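Local atomic coordinates of methionine-binding protein (Coxiella burnetii, PDB entry 3TQW), a protein that binds methionine in the cleft between its two lobes and probably delivers it to an ABC transporter in the membrane for uptake into the cell. Residues Val225-Ala228 / Ala229-Phe233; Gln215-Ser218 / Ala219-Pro223; Lys92-Ala95 / Leu96-Lys100; Ala143-Pro146 / Lys147-Ile151. All coordinates share one frame; numbering follows the deposited sequence.

Contact 1: Val225-Ala228 / Ala229-Phe233; sequences VLSA and AKKIF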
loop_
_atom_site.group_PDB
_atom_site.type_symbol
_atom_site.label_atom_id
_atom_site.label_comp_id
_atom_site.label_asym_id
_atom_site.label_seq_id
_atom_site.Cartn_x
_atom_site.Cartn_y
_atom_site.Cartn_z
ATOM N N VAL A 225 -4.619 -14.096 -12.367
ATOM C CA VAL A 225 -4.235 -12.895 -11.632
ATOM C C VAL A 225 -3.006 -13.156 -10.760
ATOM O O VAL A 225 -2.124 -12.303 -10.651
ATOM C CB VAL A 225 -5.395 -12.317 -10.790
ATOM C CG1 VAL A 225 -4.890 -11.214 -9.872
ATOM C CG2 VAL A 225 -6.474 -11.761 -11.702
ATOM N N LEU A 226 -2.939 -14.336 -10.153
ATOM C CA LEU A 226 -1.757 -14.697 -9.371
ATOM C C LEU A 226 -0.523 -14.752 -10.262
ATOM O O LEU A 226 0.547 -14.276 -9.891
ATOM C CB LEU A 226 -1.948 -16.041 -8.675
ATOM C CG LEU A 226 -3.097 -16.099 -7.674
ATOM C CD1 LEU A 226 -3.288 -17.519 -7.145
ATOM C CD2 LEU A 226 -2.844 -15.123 -6.547
ATOM N N SER A 227 -0.680 -15.336 -11.444
ATOM C CA SER A 227 0.416 -15.414 -12.403
ATOM C C SER A 227 0.865 -14.015 -12.831
ATOM O O SER A 227 2.065 -13.743 -12.927
ATOM C CB SER A 227 0.004 -16.256 -13.613
ATOM O OG SER A 227 1.039 -16.318 -14.571
ATOM N N ALA A 228 -0.093 -13.122 -13.068
ATOM C CA ALA A 228 0.229 -11.744 -13.437
ATOM C C ALA A 228 0.903 -10.986 -12.296
ATOM O O ALA A 228 1.809 -10.182 -12.524
ATOM C CB ALA A 228 -1.013 -11.000 -13.896
ATOM N N ALA A 229 0.451 -11.228 -11.070
ATOM C CA ALA A 229 1.073 -10.596 -9.911
ATOM C C ALA A 229 2.558 -10.946 -9.862
ATOM O O ALA A 229 3.396 -10.083 -9.606
ATOM C CB ALA A 229 0.377 -11.024 -8.626
ATOM N N LYS A 230 2.876 -12.212 -10.117
ATOM C CA LYS A 230 4.264 -12.657 -10.181
ATOM C C LYS A 230 5.070 -11.857 -11.202
ATOM O O LYS A 230 6.204 -11.467 -10.934
ATOM C CB LYS A 230 4.349 -14.148 -10.530
ATOM C CG LYS A 230 4.535 -15.080 -9.337
ATOM C CD LYS A 230 3.213 -15.369 -8.640
ATOM C CE LYS A 230 3.383 -16.342 -7.474
ATOM N NZ LYS A 230 2.097 -16.582 -6.737
ATOM N N LYS A 231 4.493 -11.615 -12.373
ATOM C CA LYS A 231 5.216 -10.899 -13.421
ATOM C C LYS A 231 5.378 -9.414 -13.082
ATOM O O LYS A 231 6.403 -8.810 -13.382
ATOM C CB LYS A 231 4.528 -11.059 -14.778
ATOM C CG LYS A 231 4.373 -12.505 -15.259
ATOM C CD LYS A 231 4.122 -12.542 -16.760
ATOM C CE LYS A 231 3.336 -13.779 -17.206
ATOM N NZ LYS A 231 3.577 -14.988 -16.378
ATOM N N ILE A 232 4.361 -8.832 -12.452
ATOM C CA ILE A 232 4.363 -7.406 -12.151
ATOM C C ILE A 232 5.149 -7.084 -10.877
ATOM O O ILE A 232 5.909 -6.118 -10.840
ATOM C CB ILE A 232 2.919 -6.862 -12.026
ATOM C CG1 ILE A 232 2.159 -7.047 -13.346
ATOM C CG2 ILE A 232 2.925 -5.394 -11.615
ATOM C CD1 ILE A 232 0.653 -6.993 -13.184
ATOM N N PHE A 233 4.974 -7.907 -9.844
ATOM C CA PHE A 233 5.511 -7.612 -8.512
ATOM C C PHE A 233 6.593 -8.580 -8.030
ATOM O O PHE A 233 7.273 -8.315 -7.031
ATOM C CB PHE A 233 4.383 -7.603 -7.478
ATOM C CG PHE A 233 3.333 -6.556 -7.723
ATOM C CD1 PHE A 233 3.536 -5.244 -7.323
ATOM C CD2 PHE A 233 2.137 -6.886 -8.342
ATOM C CE1 PHE A 233 2.566 -4.271 -7.547
ATOM C CE2 PHE A 233 1.164 -5.923 -8.564
ATOM C CZ PHE A 233 1.378 -4.615 -8.163
HETATM O O HOH W 1 4.060 -15.530 -13.634
#

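Contact 2: Gln215-Ser218 / Ala219-Pro223; sequences QLVS and ALHSP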
loop_
_atom_site.group_PDB
_atom_site.type_symbol
_atom_site.label_atom_id
_atom_site.label_comp_id
_atom_site.label_asym_id
_atom_site.label_seq_id
_atom_site.Cartn_x
_atom_site.Cartn_y
_atom_site.Cartn_z
ATOM N N GLN A 215 -17.676 -11.478 -6.711
ATOM C CA GLN A 215 -17.018 -12.120 -7.849
ATOM C C GLN A 215 -15.711 -11.429 -8.244
ATOM O O GLN A 215 -14.785 -12.076 -8.723
ATOM C CB GLN A 215 -17.976 -12.230 -9.036
ATOM C CG GLN A 215 -19.041 -13.285 -8.816
ATOM C CD GLN A 215 -20.194 -13.163 -9.796
ATOM O OE1 GLN A 215 -20.116 -12.421 -10.771
ATOM N NE2 GLN A 215 -21.275 -13.876 -9.526
ATOM N N LEU A 216 -15.638 -10.123 -8.023
ATOM C CA LEU A 216 -14.409 -9.383 -8.277
ATOM C C LEU A 216 -13.287 -9.867 -7.359
ATOM O O LEU A 216 -12.137 -9.993 -7.785
ATOM C CB LEU A 216 -14.643 -7.881 -8.091
ATOM C CG LEU A 216 -13.468 -6.951 -8.379
ATOM C CD1 LEU A 216 -12.998 -7.106 -9.820
ATOM C CD2 LEU A 216 -13.856 -5.509 -8.089
ATOM N N VAL A 217 -13.624 -10.137 -6.101
ATOM C CA VAL A 217 -12.665 -10.679 -5.147
ATOM C C VAL A 217 -12.188 -12.049 -5.609
ATOM O O VAL A 217 -10.993 -12.332 -5.596
ATOM C CB VAL A 217 -13.261 -10.788 -3.726
ATOM C CG1 VAL A 217 -12.314 -11.541 -2.800
ATOM C CG2 VAL A 217 -13.556 -9.410 -3.175
ATOM N N SER A 218 -13.125 -12.895 -6.030
ATOM C CA SER A 218 -12.767 -14.214 -6.538
ATOM C C SER A 218 -11.835 -14.142 -7.753
ATOM O O SER A 218 -10.852 -14.882 -7.836
ATOM C CB SER A 218 -14.024 -15.015 -6.877
ATOM O OG SER A 218 -14.865 -15.135 -5.741
ATOM N N ALA A 219 -12.144 -13.254 -8.693
ATOM C CA ALA A 219 -11.300 -13.069 -9.878
ATOM C C ALA A 219 -9.877 -12.652 -9.505
ATOM O O ALA A 219 -8.907 -13.091 -10.130
ATOM C CB ALA A 219 -11.916 -12.044 -10.817
ATOM N N LEU A 220 -9.761 -11.788 -8.499
ATOM C CA LEU A 220 -8.460 -11.328 -8.018
ATOM C C LEU A 220 -7.642 -12.440 -7.351
ATOM O O LEU A 220 -6.442 -12.283 -7.133
ATOM C CB LEU A 220 -8.622 -10.137 -7.066
ATOM C CG LEU A 220 -8.952 -8.824 -7.778
ATOM C CD1 LEU A 220 -9.577 -7.793 -6.828
ATOM C CD2 LEU A 220 -7.699 -8.275 -8.448
ATOM N N HIS A 221 -8.292 -13.561 -7.049
ATOM C CA HIS A 221 -7.602 -14.747 -6.537
ATOM C C HIS A 221 -7.422 -15.826 -7.600
ATOM O O HIS A 221 -6.976 -16.932 -7.295
ATOM C CB HIS A 221 -8.370 -15.343 -5.356
ATOM C CG HIS A 221 -8.418 -14.454 -4.156
ATOM N ND1 HIS A 221 -9.582 -14.205 -3.460
ATOM C CD2 HIS A 221 -7.443 -13.762 -3.522
ATOM C CE1 HIS A 221 -9.321 -13.391 -2.452
ATOM N NE2 HIS A 221 -8.031 -13.108 -2.466
ATOM N N SER A 222 -7.781 -15.522 -8.842
ATOM C CA SER A 222 -7.683 -16.511 -9.913
ATOM C C SER A 222 -6.231 -16.857 -10.233
ATOM O O SER A 222 -5.324 -16.064 -9.974
ATOM C CB SER A 222 -8.363 -15.996 -11.175
ATOM O OG SER A 222 -7.654 -14.887 -11.701
ATOM N N PRO A 223 -6.006 -18.049 -10.805
ATOM C CA PRO A 223 -4.662 -18.415 -11.260
ATOM C C PRO A 223 -4.057 -17.347 -12.171
ATOM O O PRO A 223 -2.893 -16.993 -11.998
ATOM C CB PRO A 223 -4.904 -19.710 -12.043
ATOM C CG PRO A 223 -6.093 -20.315 -11.379
ATOM C CD PRO A 223 -6.968 -19.153 -10.977
#

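Contact 3: Lys92-Ala95 / Leu96-Lys100; sequences KITA and LTQLK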
loop_
_atom_site.group_PDB
_atom_site.type_symbol
_atom_site.label_atom_id
_atom_site.label_comp_id
_atom_site.label_asym_id
_atom_site.label_seq_id
_atom_site.Cartn_x
_atom_site.Cartn_y
_atom_site.Cartn_z
ATOM N N LYS A 92 21.858 6.560 -1.516
ATOM C CA LYS A 92 23.063 7.073 -0.865
ATOM C C LYS A 92 23.813 6.014 -0.042
ATOM O O LYS A 92 25.010 6.149 0.201
ATOM C CB LYS A 92 22.738 8.302 -0.002
ATOM C CG LYS A 92 22.198 9.501 -0.788
ATOM C CD LYS A 92 22.059 10.727 0.102
ATOM C CE LYS A 92 21.286 11.857 -0.578
ATOM N NZ LYS A 92 21.960 12.380 -1.801
ATOM N N ILE A 93 23.112 4.968 0.388
ATOM C CA ILE A 93 23.744 3.885 1.139
ATOM C C ILE A 93 23.313 2.512 0.629
ATOM O O ILE A 93 22.210 2.357 0.098
ATOM C CB ILE A 93 23.454 3.977 2.656
ATOM C CG1 ILE A 93 21.954 3.856 2.932
ATOM C CG2 ILE A 93 24.012 5.272 3.241
ATOM C CD1 ILE A 93 21.593 3.903 4.413
ATOM N N THR A 94 24.188 1.521 0.791
ATOM C CA THR A 94 23.882 0.146 0.404
ATOM C C THR A 94 23.621 -0.717 1.629
ATOM O O THR A 94 23.107 -1.829 1.517
ATOM C CB THR A 94 25.033 -0.494 -0.396
ATOM O OG1 THR A 94 26.236 -0.442 0.379
ATOM C CG2 THR A 94 25.250 0.243 -1.709
ATOM N N ALA A 95 23.989 -0.210 2.800
ATOM C CA ALA A 95 23.760 -0.935 4.043
ATOM C C ALA A 95 23.291 0.020 5.129
ATOM O O ALA A 95 23.722 1.169 5.180
ATOM C CB ALA A 95 25.025 -1.659 4.479
ATOM N N LEU A 96 22.410 -0.457 5.999
ATOM C CA LEU A 96 21.799 0.408 6.999
ATOM C C LEU A 96 22.809 0.977 7.994
ATOM O O LEU A 96 22.627 2.085 8.501
ATOM C CB LEU A 96 20.671 -0.323 7.730
ATOM C CG LEU A 96 19.408 -0.586 6.904
ATOM C CD1 LEU A 96 18.423 -1.444 7.688
ATOM C CD2 LEU A 96 18.761 0.729 6.474
ATOM N N THR A 97 23.873 0.227 8.271
ATOM C CA THR A 97 24.894 0.695 9.207
ATOM C C THR A 97 25.616 1.949 8.709
ATOM O O THR A 97 26.214 2.680 9.497
ATOM C CB THR A 97 25.928 -0.407 9.547
ATOM O OG1 THR A 97 26.484 -0.945 8.340
ATOM C CG2 THR A 97 25.272 -1.525 10.340
ATOM N N GLN A 98 25.550 2.201 7.405
ATOM C CA GLN A 98 26.214 3.365 6.819
ATOM C C GLN A 98 25.581 4.704 7.213
ATOM O O GLN A 98 26.167 5.762 6.978
ATOM C CB GLN A 98 26.258 3.251 5.293
ATOM C CG GLN A 98 27.013 2.038 4.770
ATOM C CD GLN A 98 27.087 2.009 3.255
ATOM O OE1 GLN A 98 26.064 2.000 2.571
ATOM N NE2 GLN A 98 28.304 2.002 2.723
ATOM N N LEU A 99 24.385 4.667 7.797
ATOM C CA LEU A 99 23.699 5.902 8.177
ATOM C C LEU A 99 24.543 6.740 9.126
ATOM O O LEU A 99 25.022 6.244 10.140
ATOM C CB LEU A 99 22.345 5.605 8.821
ATOM C CG LEU A 99 21.210 5.257 7.861
ATOM C CD1 LEU A 99 19.981 4.826 8.632
ATOM C CD2 LEU A 99 20.902 6.442 6.951
ATOM N N LYS A 100 24.718 8.012 8.792
ATOM C CA LYS A 100 25.436 8.931 9.662
ATOM C C LYS A 100 24.494 9.522 10.702
ATOM O O LYS A 100 23.267 9.457 10.564
ATOM C CB LYS A 100 26.072 10.057 8.844
ATOM C CG LYS A 100 27.076 9.581 7.804
ATOM C CD LYS A 100 27.435 10.696 6.831
ATOM C CE LYS A 100 28.369 10.201 5.735
ATOM N NZ LYS A 100 28.541 11.215 4.655
#

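Contact 4: Ala143-Pro146 / Lys147-Ile151; sequences ASNP and KKLKI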
loop_
_atom_site.group_PDB
_atom_site.type_symbol
_atom_site.label_atom_id
_atom_site.label_comp_id
_atom_site.label_asym_id
_atom_site.label_seq_id
_atom_site.Cartn_x
_atom_site.Cartn_y
_atom_site.Cartn_z
ATOM N N ALA A 143 11.018 6.403 21.307
ATOM C CA ALA A 143 11.594 6.448 22.646
ATOM C C ALA A 143 13.116 6.421 22.594
ATOM O O ALA A 143 13.780 6.950 23.481
ATOM C CB ALA A 143 11.066 5.300 23.494
ATOM N N SER A 144 13.661 5.809 21.549
ATOM C CA SER A 144 15.106 5.722 21.382
ATOM C C SER A 144 15.515 6.008 19.939
ATOM O O SER A 144 15.012 5.381 19.004
ATOM C CB SER A 144 15.605 4.341 21.812
ATOM O OG SER A 144 17.000 4.206 21.600
ATOM N N ASN A 145 16.426 6.963 19.769
ATOM C CA ASN A 145 16.922 7.345 18.451
ATOM C C ASN A 145 18.427 7.640 18.507
ATOM O O ASN A 145 18.846 8.792 18.401
ATOM C CB ASN A 145 16.127 8.547 17.918
ATOM C CG ASN A 145 16.535 8.953 16.506
ATOM O OD1 ASN A 145 17.357 8.299 15.863
ATOM N ND2 ASN A 145 15.956 10.043 16.020
ATOM N N PRO A 146 19.239 6.584 18.679
ATOM C CA PRO A 146 20.693 6.649 18.880
ATOM C C PRO A 146 21.424 7.574 17.909
ATOM O O PRO A 146 22.214 8.414 18.348
ATOM C CB PRO A 146 21.134 5.200 18.656
ATOM C CG PRO A 146 19.968 4.396 19.078
ATOM C CD PRO A 146 18.749 5.195 18.693
ATOM N N LYS A 147 21.179 7.419 16.612
ATOM C CA LYS A 147 21.862 8.247 15.623
ATOM C C LYS A 147 21.151 9.569 15.383
ATOM O O LYS A 147 21.506 10.306 14.465
ATOM C CB LYS A 147 22.044 7.500 14.301
ATOM C CG LYS A 147 23.024 6.345 14.376
ATOM C CD LYS A 147 23.374 5.835 12.985
ATOM C CE LYS A 147 24.340 4.663 13.054
ATOM N NZ LYS A 147 24.713 4.167 11.697
ATOM N N LYS A 148 20.156 9.868 16.211
ATOM C CA LYS A 148 19.437 11.135 16.110
ATOM C C LYS A 148 18.959 11.364 14.681
ATOM O O LYS A 148 19.117 12.444 14.111
ATOM C CB LYS A 148 20.320 12.285 16.596
ATOM C CG LYS A 148 20.848 12.057 18.018
ATOM C CD LYS A 148 21.851 13.112 18.448
ATOM C CE LYS A 148 22.326 12.846 19.872
ATOM N NZ LYS A 148 23.308 13.863 20.339
ATOM N N LEU A 149 18.377 10.322 14.103
ATOM C CA LEU A 149 17.896 10.382 12.733
ATOM C C LEU A 149 16.755 11.387 12.625
ATOM O O LEU A 149 15.947 11.520 13.538
ATOM C CB LEU A 149 17.450 8.991 12.279
ATOM C CG LEU A 149 18.561 7.934 12.275
ATOM C CD1 LEU A 149 18.000 6.537 12.056
ATOM C CD2 LEU A 149 19.602 8.256 11.217
ATOM N N LYS A 150 16.706 12.108 11.512
ATOM C CA LYS A 150 15.659 13.093 11.296
ATOM C C LYS A 150 14.553 12.520 10.410
ATOM O O LYS A 150 14.804 12.113 9.275
ATOM C CB LYS A 150 16.250 14.356 10.672
ATOM C CG LYS A 150 17.411 14.928 11.476
ATOM C CD LYS A 150 17.985 16.176 10.829
ATOM C CE LYS A 150 19.153 16.720 11.635
ATOM N NZ LYS A 150 19.677 17.987 11.056
ATOM N N ILE A 151 13.334 12.490 10.936
ATOM C CA ILE A 151 12.196 11.941 10.202
ATOM C C ILE A 151 11.537 13.007 9.333
ATOM O O ILE A 151 11.104 14.044 9.827
ATOM C CB ILE A 151 11.152 11.340 11.155
ATOM C CG1 ILE A 151 11.802 10.297 12.063
ATOM C CG2 ILE A 151 10.012 10.710 10.369
ATOM C CD1 ILE A 151 12.451 9.146 11.300
HETATM O O HOH W 2 18.959 6.158 15.590
#

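Contact 1: Val225-Ala228 / Ala229-Phe233
With OG of Ser227 anti to the backbone N (chi1 179°) and Lys231 bending only at its last torsion (chi4 -31°), the two polar ends come near each other one helical turn apart, OG of Ser227 3.4 Å from NZ of Lys231. A water bridges NZ of Lys231 to the backbone, donating to Ser227 O at 2.8 Å and accepting from NZ. The carbonyl of Ser227 thus serves both that water and the amide of Lys231, whose bond to it, 3.3 Å from N to O, is the longest of the four i to i+4 bonds from 225-228 to 229-232. A long, flexible lysine suits such a place, since it can fold back along the helix while its charge stays in water. Lys230 takes another course: an unusual chi1 (-98°) and a bend at chi2 together bring its CD to 3.1 Å from Leu226 O, a tight approach. Further along, CD1 of Ile232 reaches back to CB of Ala228 at 4.4 Å, an alanine small enough to leave room for it. Among its neighbours, helix 223-233 touches helix 13-29 through Val225 and Ala228, and Phe82 of strand 75-83 through Val225, Leu226 and Ala229.

Contact 2: Gln215-Ser218 / Ala219-Pro223
Val217 lies alongside His221, one turn further on, the two side chains pointing the same way and CG1 of the valine 3.5 Å from CE1 of the imidazole. CG1 gets there by standing anti to its own backbone N (chi1 172°), while the ring is carried back over the last turn and meets Val217 O obliquely. A beta-branched residue suits the spot, because one methyl can serve the ring while the body of the side chain packs on strands of the sheet, against Ile78 and Val201. NE2 of His221 makes a weak hydrogen bond to Lys80 O of strand 75-83.

Leu216 and Leu220 form another apolar pair, at least in one of the two conformers of Leu216. Here helix 211-220 runs out. Ala219 N and Leu220 N still make i to i+4 bonds, but His221 N keeps only a weak one to Val217 O and bonds instead to Ser218 O at 3.0 Å, from well above the carbonyl plane, as the last turn tightens.

Ser222 then joins two helices. Its OG donates to Ala219 O at 2.7 Å, in the carbonyl plane, and its own N reaches the same oxygen at 3.0 Å, so two donors satisfy one carbonyl at the end of the first helix. Ser222 is also the N-cap of helix 223-233, its OG accepting from Val225 N. Pro223 suits the first turn that follows, where its lack of an amide hydrogen costs no helical bond. Leu220 meets Ala21 and Ser222 meets Val24, both on helix 13-29.

Contact 3: Lys92-Ala95 / Leu96-Lys100
The tight part of this contact gathers on the amide oxygen of Gln98, which folds back over the preceding residues and takes three hydrogen bonds. Thr94 N donates at 2.6 Å to OE1 of Gln98, nearly in line with its C=O. Ala95 N comes to the same OE1 at 3.0 Å, from above the amide plane, and the hydroxyl of Thr94 adds a longer bond of 3.3 Å, also out of that plane. Placing OG1 between the backbone N and the carbonyl carbon (chi1 57°) turns it to this oxygen. Glutamine suits the task by its reach: the chain, extended beyond CG, is long enough to carry OE1 back to the amides of Thr94 and Ala95.

The backbone answers with Gln98 N bonded to Ala95 O at 3.1 Å, the i to i+3 pattern of the short 3-10 segment 96-98 that opens here. Ile93 slides past Gln98 in the opposite direction, its CG2 3.7 Å from CB of the glutamine. On its other branch CD1 meets CD2 of Leu99 at 3.7 Å, the two side chains crossing at about a right angle, which lets their branched ends meet where Leu99 is buried.

Thr97 is the loose part: it is exposed, and its OG1 comes no nearer to CB of Ala95 than 4.2 Å. The bond cluster on Gln98, though tight, itself lies at the surface. The whole turn belongs to the connection from strand 87-89 to strand 104-108; its leucines lie on the loops around it, Leu96 against Ala124 and Leu188, and Leu99 against Leu126.

Contact 4: Ala143-Pro146 / Lys147-Ile151
A type I beta turn from Asn145 to Lys148 carries the chain out of strand 142-144 and on toward strand 150-154. Its closing bond runs from Lys148 N to Asn145 O at 2.8 Å. Pro146 suits the second position, where its ring already fixes the phi that the turn requires. The side chain of Asn145 then braces the exit of the turn with both ends of its amide. OD1 accepts from Leu149 N at 2.9 Å, while ND2 donates to Leu149 O, also at 2.9 Å, lying on a lone pair of that carbonyl and in the amide plane. With CG anti to the backbone N (chi1 -177°), the amide is carried across to Leu149, and asparagine suits the place because its amide puts an acceptor and a donor side by side on a short stem.

A water, bonded to OD1 at 2.7 Å and to Lys147 N at 2.8 Å, links the amide to the turn itself. The buried Leu149 packs on Ala103 and Ile105, while NZ of Lys147 bonds to Leu99 O. Held by two direct bonds to one residue, the amide of Asn145 is fixed in its rotation, since flipping it would set donor against donor and acceptor against acceptor.

How the contacts relate
From the N terminus, contact 3 comes first, closing a turn in the connection between strands 87-89 and 104-108. Contact 4 follows, turning the chain from strand 142-144 toward edge strand 150-154 of the five-stranded sheet. These two touch, for instance where Lys100 O lies 3.9 Å from Leu149 CD2. Contact 2 then ends helix 211-220, and contact 1 continues along helix 223-233; they too meet, with Val225 CG2 3.2 Å from Ala219 O. All four run in series, none nested or crossed. Contacts 2 and 4 lie on opposite sides of the chain's centre, their own centres about 43 Å apart, contacts 1 and 2 packing beside the six-stranded sheet.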